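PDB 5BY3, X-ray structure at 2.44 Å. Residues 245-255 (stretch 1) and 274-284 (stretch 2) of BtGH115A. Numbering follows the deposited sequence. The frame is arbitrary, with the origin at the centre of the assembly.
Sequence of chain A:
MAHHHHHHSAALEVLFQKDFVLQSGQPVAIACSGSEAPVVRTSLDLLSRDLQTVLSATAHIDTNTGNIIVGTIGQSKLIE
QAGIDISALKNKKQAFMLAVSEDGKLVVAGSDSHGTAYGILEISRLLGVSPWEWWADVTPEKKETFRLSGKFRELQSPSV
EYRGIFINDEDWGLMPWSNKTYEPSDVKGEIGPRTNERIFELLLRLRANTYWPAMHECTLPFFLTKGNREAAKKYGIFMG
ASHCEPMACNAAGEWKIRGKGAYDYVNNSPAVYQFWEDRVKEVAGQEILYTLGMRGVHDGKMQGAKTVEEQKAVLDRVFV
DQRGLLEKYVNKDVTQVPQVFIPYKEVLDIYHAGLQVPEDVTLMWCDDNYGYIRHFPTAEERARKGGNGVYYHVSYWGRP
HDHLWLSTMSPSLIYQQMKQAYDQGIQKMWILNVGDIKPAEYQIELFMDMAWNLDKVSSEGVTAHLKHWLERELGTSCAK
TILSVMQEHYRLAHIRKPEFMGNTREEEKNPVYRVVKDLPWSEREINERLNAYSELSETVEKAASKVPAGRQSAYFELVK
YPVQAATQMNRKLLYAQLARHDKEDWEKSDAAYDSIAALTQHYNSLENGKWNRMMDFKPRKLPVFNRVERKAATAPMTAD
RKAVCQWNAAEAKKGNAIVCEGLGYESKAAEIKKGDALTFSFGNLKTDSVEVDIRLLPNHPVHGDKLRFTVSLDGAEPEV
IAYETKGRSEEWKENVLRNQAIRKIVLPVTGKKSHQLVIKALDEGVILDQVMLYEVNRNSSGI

Stretch 1, residues 245-255: EPMACNAAGEW
Stretch 2 (274-284) QFWEDRVKEVA

A loop that turns into a helix can dock against a second helix by mixing small residues with large ones, so that each bulky side chain of the partner finds a fitted surface, as BtGH115A illustrates. Residues 245–250 run as loop, with Ala248 in a left-handed turn (phi/psi 46/24), before a helix starts at Ala251; its axis lies at 96° to that of the helix carrying Phe275, Trp276 and Arg279, 12.3 Å away at closest approach. Register is set by Met247 opposite Trp276 (CA to CA, 5.9 Å).

Phe275 (chi1 t, chi2 76°) is the main bump, and Cys249, Ala251, Glu254 and Trp255 form its hollow. Trp255 (t, chi2 −103°) presents its edge to the Phe275 face, CZ3 to CG 3.5 Å, with planes at 78°; Cys249 SG sits 4.4 Å from the Phe275 ring centroid. Selenomethionine Met247 (m, m, m) lays CG over the Trp276 face (m, chi2 −24°), 3.9 Å from its CG, and reaches on to Val280, CE to CG2 3.3 Å.

Arg279 (t, p, p, chi4 79°) curls past small Ala248 and Cys249. Its NH1 donates to Ala248 O (2.9 Å) and Glu254 OE1 (2.8 Å), while NH2 makes a very short salt bridge to Glu254 OE2 (2.4 Å). Glu254 (m, t, chi3 −91°) also accepts Asn250 N at OE1 (2.9 Å), and Asn250 OD1 caps its helix through Gly253 N (3.0 Å).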

# COMPACT_ATOMS: atom_id res chain seq x y z
N GLU A 245 -10.70 12.47 -11.04
CA GLU A 245 -11.72 11.74 -11.80
C GLU A 245 -13.08 11.88 -11.10
O GLU A 245 -13.67 10.88 -10.60
CB GLU A 245 -11.33 10.28 -11.94
CG GLU A 245 -10.18 9.96 -12.85
CD GLU A 245 -9.87 8.48 -12.76
OE1 GLU A 245 -9.20 8.08 -11.77
OE2 GLU A 245 -10.34 7.71 -13.64
N PRO A 246 -13.60 13.13 -11.10
CA PRO A 246 -14.80 13.56 -10.40
C PRO A 246 -16.04 12.76 -10.63
O PRO A 246 -16.77 12.54 -9.66
CB PRO A 246 -15.04 14.98 -10.92
CG PRO A 246 -13.71 15.44 -11.38
CD PRO A 246 -13.08 14.21 -11.96
N MSE A 247 -16.34 12.34 -11.87
CA MSE A 247 -17.74 11.95 -11.43
C MSE A 247 -17.96 10.61 -11.96
O MSE A 247 -18.64 10.45 -12.99
CB MSE A 247 -18.95 12.82 -11.88
CG MSE A 247 -19.13 14.16 -11.17
SE MSE A 247 -20.11 13.91 -9.47
CE MSE A 247 -21.75 13.48 -10.42
N ALA A 248 -17.36 9.62 -11.30
CA ALA A 248 -17.11 8.32 -11.94
C ALA A 248 -16.51 8.51 -13.36
O ALA A 248 -16.60 7.63 -14.21
CB ALA A 248 -18.39 7.50 -11.99
N CYS A 249 -15.88 9.67 -13.57
CA CYS A 249 -15.51 10.18 -14.89
C CYS A 249 -14.02 10.33 -15.08
O CYS A 249 -13.39 11.25 -14.56
CB CYS A 249 -16.21 11.51 -15.17
SG CYS A 249 -17.71 11.31 -16.13
N ASN A 250 -13.47 9.41 -15.84
CA ASN A 250 -12.06 9.42 -16.16
C ASN A 250 -11.75 10.48 -17.26
O ASN A 250 -11.79 10.17 -18.44
CB ASN A 250 -11.59 8.00 -16.56
CG ASN A 250 -10.18 7.97 -17.13
OD1 ASN A 250 -9.50 9.01 -17.22
ND2 ASN A 250 -9.74 6.80 -17.53
N ALA A 251 -11.43 11.70 -16.84
CA ALA A 251 -11.11 12.77 -17.77
C ALA A 251 -9.91 12.40 -18.65
O ALA A 251 -9.95 12.56 -19.89
CB ALA A 251 -10.84 14.02 -17.01
N ALA A 252 -8.87 11.83 -18.01
CA ALA A 252 -7.59 11.43 -18.67
C ALA A 252 -7.77 10.73 -20.00
O ALA A 252 -7.19 11.15 -20.99
CB ALA A 252 -6.73 10.59 -17.73
N GLY A 253 -8.63 9.70 -20.02
CA GLY A 253 -8.95 8.93 -21.22
C GLY A 253 -10.22 9.36 -21.95
O GLY A 253 -10.24 9.35 -23.18
N GLU A 254 -11.26 9.74 -21.20
CA GLU A 254 -12.63 9.97 -21.76
C GLU A 254 -12.82 11.33 -22.36
O GLU A 254 -13.51 11.43 -23.34
CB GLU A 254 -13.76 9.76 -20.73
CG GLU A 254 -13.91 8.32 -20.28
CD GLU A 254 -15.06 8.12 -19.33
OE1 GLU A 254 -14.88 8.20 -18.09
OE2 GLU A 254 -16.16 7.88 -19.84
N TRP A 255 -12.21 12.37 -21.79
CA TRP A 255 -12.42 13.73 -22.26
C TRP A 255 -12.12 13.96 -23.75
O TRP A 255 -12.85 14.69 -24.44
CB TRP A 255 -11.70 14.78 -21.40
CG TRP A 255 -12.07 16.16 -21.86
CD1 TRP A 255 -11.30 17.01 -22.61
CD2 TRP A 255 -13.33 16.84 -21.67
NE1 TRP A 255 -11.98 18.18 -22.87
CE2 TRP A 255 -13.23 18.10 -22.30
CE3 TRP A 255 -14.52 16.51 -21.00
CZ2 TRP A 255 -14.26 19.04 -22.29
CZ3 TRP A 255 -15.57 17.44 -20.99
CH2 TRP A 255 -15.43 18.70 -21.63
N GLN A 274 -22.33 18.38 -18.97
CA GLN A 274 -22.93 17.37 -19.85
C GLN A 274 -22.17 16.05 -19.77
O GLN A 274 -22.75 15.02 -19.49
CB GLN A 274 -22.93 17.85 -21.31
CG GLN A 274 -23.92 18.97 -21.63
CD GLN A 274 -23.98 19.33 -23.12
OE1 GLN A 274 -22.99 19.20 -23.86
NE2 GLN A 274 -25.15 19.78 -23.58
N PHE A 275 -20.87 16.12 -20.06
CA PHE A 275 -19.87 15.05 -19.89
C PHE A 275 -20.12 14.21 -18.62
O PHE A 275 -20.38 13.01 -18.72
CB PHE A 275 -18.48 15.73 -19.88
CG PHE A 275 -17.34 14.82 -19.55
CD1 PHE A 275 -16.85 13.91 -20.50
CD2 PHE A 275 -16.71 14.89 -18.31
CE1 PHE A 275 -15.78 13.08 -20.20
CE2 PHE A 275 -15.64 14.05 -18.01
CZ PHE A 275 -15.18 13.15 -18.96
N TRP A 276 -20.06 14.84 -17.45
CA TRP A 276 -20.38 14.20 -16.16
C TRP A 276 -21.76 13.53 -16.15
O TRP A 276 -21.88 12.34 -15.81
CB TRP A 276 -20.31 15.23 -15.04
CG TRP A 276 -18.98 15.77 -14.74
CD1 TRP A 276 -17.78 15.17 -14.99
CD2 TRP A 276 -18.69 16.99 -14.08
NE1 TRP A 276 -16.75 15.96 -14.56
CE2 TRP A 276 -17.27 17.07 -13.97
CE3 TRP A 276 -19.46 18.03 -13.57
CZ2 TRP A 276 -16.61 18.15 -13.37
CZ3 TRP A 276 -18.81 19.11 -12.95
CH2 TRP A 276 -17.39 19.16 -12.86
N GLU A 277 -22.78 14.29 -16.58
CA GLU A 277 -24.20 13.89 -16.56
C GLU A 277 -24.48 12.58 -17.25
O GLU A 277 -25.18 11.72 -16.70
CB GLU A 277 -25.09 14.99 -17.16
CG GLU A 277 -26.54 14.57 -17.39
CD GLU A 277 -27.36 15.67 -18.04
OE1 GLU A 277 -28.24 16.24 -17.35
OE2 GLU A 277 -27.10 15.95 -19.24
N ASP A 278 -23.96 12.41 -18.46
CA ASP A 278 -24.25 11.21 -19.23
C ASP A 278 -23.88 9.97 -18.43
O ASP A 278 -24.57 8.96 -18.47
CB ASP A 278 -23.51 11.25 -20.55
CG ASP A 278 -23.95 12.40 -21.45
OD1 ASP A 278 -24.98 13.04 -21.12
OD2 ASP A 278 -23.28 12.63 -22.50
N ARG A 279 -22.77 10.11 -17.68
CA ARG A 279 -22.17 9.04 -16.90
C ARG A 279 -22.97 8.73 -15.64
O ARG A 279 -23.30 7.58 -15.40
CB ARG A 279 -20.71 9.41 -16.55
CG ARG A 279 -20.05 8.58 -15.47
CD ARG A 279 -19.88 7.10 -15.82
NE ARG A 279 -19.55 6.86 -17.22
CZ ARG A 279 -18.35 7.01 -17.74
NH1 ARG A 279 -17.32 7.40 -16.98
NH2 ARG A 279 -18.16 6.76 -19.02
N VAL A 280 -23.26 9.75 -14.83
CA VAL A 280 -24.16 9.62 -13.69
C VAL A 280 -25.50 8.94 -14.08
O VAL A 280 -26.01 8.14 -13.31
CB VAL A 280 -24.41 10.98 -13.03
CG1 VAL A 280 -25.14 10.84 -11.70
CG2 VAL A 280 -23.11 11.71 -12.84
N LYS A 281 -26.02 9.23 -15.28
CA LYS A 281 -27.21 8.60 -15.84
C LYS A 281 -27.08 7.08 -15.95
O LYS A 281 -27.95 6.35 -15.47
CB LYS A 281 -27.57 9.16 -17.22
CG LYS A 281 -28.35 10.46 -17.23
CD LYS A 281 -29.10 10.62 -18.55
CE LYS A 281 -29.59 12.06 -18.74
NZ LYS A 281 -30.28 12.30 -20.04
N GLU A 282 -25.99 6.60 -16.55
CA GLU A 282 -25.86 5.16 -16.84
C GLU A 282 -25.43 4.27 -15.65
O GLU A 282 -25.42 3.03 -15.76
CB GLU A 282 -24.93 4.95 -18.04
CG GLU A 282 -23.49 5.34 -17.77
CD GLU A 282 -22.55 5.03 -18.92
OE1 GLU A 282 -23.01 4.58 -20.00
OE2 GLU A 282 -21.34 5.25 -18.74
N VAL A 283 -25.14 4.91 -14.52
CA VAL A 283 -24.41 4.32 -13.41
C VAL A 283 -25.11 4.57 -12.06
O VAL A 283 -24.60 4.17 -11.01
CB VAL A 283 -22.92 4.85 -13.50
CG1 VAL A 283 -22.44 5.69 -12.32
CG2 VAL A 283 -21.95 3.76 -13.91
N ALA A 284 -26.29 5.20 -12.08
CA ALA A 284 -27.04 5.64 -10.86
C ALA A 284 -27.65 4.55 -9.93
O ALA A 284 -27.86 4.79 -8.73
CB ALA A 284 -28.12 6.65 -11.25